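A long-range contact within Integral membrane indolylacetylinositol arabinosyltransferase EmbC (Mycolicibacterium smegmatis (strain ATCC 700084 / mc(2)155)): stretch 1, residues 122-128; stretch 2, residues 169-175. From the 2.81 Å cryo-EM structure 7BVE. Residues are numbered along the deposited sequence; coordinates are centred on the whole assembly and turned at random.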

# COMPACT_ATOMS: atom_id res chain seq x y z
N ASN A 122 10.10 -11.98 35.36
CA ASN A 122 8.91 -12.90 35.37
C ASN A 122 9.21 -14.37 35.64
O ASN A 122 8.32 -15.17 35.42
CB ASN A 122 8.03 -12.80 34.13
CG ASN A 122 6.59 -12.55 34.49
OD1 ASN A 122 6.18 -12.82 35.61
ND2 ASN A 122 5.84 -12.00 33.57
N THR A 123 10.39 -14.75 36.09
CA THR A 123 10.61 -16.18 36.30
C THR A 123 11.24 -16.37 37.66
O THR A 123 12.30 -15.90 37.79
CB THR A 123 11.68 -16.64 35.31
OG1 THR A 123 12.94 -16.09 35.66
CG2 THR A 123 11.39 -16.28 33.88
N PRO A 124 10.80 -17.22 38.60
CA PRO A 124 11.45 -17.27 39.89
C PRO A 124 12.88 -17.80 39.83
O PRO A 124 13.16 -18.55 39.01
CB PRO A 124 10.57 -18.21 40.70
CG PRO A 124 9.30 -18.25 39.92
CD PRO A 124 9.74 -18.18 38.48
N VAL A 125 13.73 -17.37 40.75
CA VAL A 125 15.13 -17.84 40.77
C VAL A 125 15.34 -18.75 41.99
O VAL A 125 15.59 -19.88 41.81
CB VAL A 125 16.09 -16.65 40.69
CG1 VAL A 125 17.53 -17.04 40.87
CG2 VAL A 125 15.92 -15.92 39.38
N VAL A 126 15.07 -18.30 43.19
CA VAL A 126 15.28 -19.07 44.41
C VAL A 126 14.18 -18.69 45.40
O VAL A 126 13.59 -17.61 45.32
CB VAL A 126 16.70 -18.81 44.98
CG1 VAL A 126 16.81 -17.43 45.60
CG2 VAL A 126 17.14 -19.90 45.94
N SER A 127 13.85 -19.62 46.30
CA SER A 127 12.79 -19.39 47.27
C SER A 127 13.09 -20.19 48.52
O SER A 127 13.83 -21.17 48.49
CB SER A 127 11.42 -19.80 46.71
OG SER A 127 11.09 -19.03 45.57
N ALA A 128 12.51 -19.75 49.64
CA ALA A 128 12.70 -20.41 50.93
C ALA A 128 11.58 -20.05 51.89
O ALA A 128 11.04 -18.93 51.83
CB ALA A 128 14.04 -20.03 51.54
N ALA A 169 22.32 -27.34 49.15
CA ALA A 169 22.72 -25.94 49.34
C ALA A 169 22.04 -25.02 48.31
O ALA A 169 22.67 -24.53 47.38
CB ALA A 169 24.24 -25.79 49.30
N VAL A 170 20.73 -24.84 48.52
CA VAL A 170 19.74 -24.33 47.56
C VAL A 170 20.15 -23.10 46.76
O VAL A 170 20.56 -22.07 47.31
CB VAL A 170 18.41 -24.08 48.32
CG1 VAL A 170 18.65 -23.30 49.57
CG2 VAL A 170 17.40 -23.35 47.44
N ARG A 171 20.08 -23.22 45.44
CA ARG A 171 20.47 -22.19 44.50
C ARG A 171 19.43 -22.14 43.39
O ARG A 171 18.41 -22.81 43.44
CB ARG A 171 21.86 -22.45 43.91
CG ARG A 171 22.99 -22.39 44.91
CD ARG A 171 24.33 -22.64 44.27
NE ARG A 171 24.73 -21.54 43.41
CZ ARG A 171 25.81 -21.55 42.63
NH1 ARG A 171 26.09 -20.49 41.88
NH2 ARG A 171 26.61 -22.60 42.61
N GLY A 172 19.72 -21.33 42.38
CA GLY A 172 18.89 -21.28 41.20
C GLY A 172 19.57 -20.46 40.13
O GLY A 172 20.01 -19.35 40.40
N GLU A 173 19.66 -20.99 38.92
CA GLU A 173 20.34 -20.31 37.83
C GLU A 173 19.44 -20.31 36.60
O GLU A 173 18.64 -21.22 36.40
CB GLU A 173 21.68 -20.96 37.49
CG GLU A 173 22.73 -20.83 38.58
CD GLU A 173 22.65 -21.92 39.62
OE1 GLU A 173 21.83 -22.85 39.44
OE2 GLU A 173 23.39 -21.87 40.62
N ARG A 174 19.58 -19.27 35.79
CA ARG A 174 18.87 -19.17 34.52
C ARG A 174 19.87 -18.74 33.46
O ARG A 174 20.43 -17.65 33.55
CB ARG A 174 17.71 -18.18 34.61
CG ARG A 174 16.61 -18.56 35.57
CD ARG A 174 15.89 -19.81 35.11
NE ARG A 174 14.72 -20.11 35.93
CZ ARG A 174 14.75 -20.81 37.06
NH1 ARG A 174 15.90 -21.30 37.51
NH2 ARG A 174 13.63 -21.03 37.73
N SER A 175 20.09 -19.60 32.47
CA SER A 175 21.07 -19.35 31.43
C SER A 175 20.43 -19.53 30.06
O SER A 175 19.30 -20.01 29.93
CB SER A 175 22.28 -20.27 31.58
OG SER A 175 22.93 -20.04 32.81

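The strands of the two stretches run antiparallel (173° between directions, axes 5.4 Å apart at closest), yet no hydrogen bond joins them. Packing carries the contact, which buries 313 Å² in all. Register is tightest where the CA atoms of Val-125 and Gly-172 lie 5.1 Å apart. An ideal CB on Gly-172 would fall 2.1 Å from Val-125 O, a clash, so the missing side chain permits this approach. Val-125, its CA-to-CB bond sideways and chi1 at t (173°), brings CG1 to 3.4 Å from Gly-172 O.

The CA-to-CB bonds of Val-126 and Val-170 both point toward the other stretch. With both chi1 angles in the p well (73° and 49°), their CG2 methyls meet at 3.8 Å, an apolar contact suited to branched, compact side chains.

Arg-174 loses the most area, 68 Å². Its CA-to-CB bond points toward stretch 1, and chi1 and chi2 at m, chi3 at t and chi4 at -87° place the guanidinium beside Pro-124. Arg-174 NH2 comes within 2.8 Å of Pro-124 O, but that oxygen lies over a guanidinium face and the angle is too poor for a hydrogen bond. The same conformation lets Arg-174 NH1 donate to Glu-173 O (3.0 Å, 162°), a bond within its own strand that helps anchor the group.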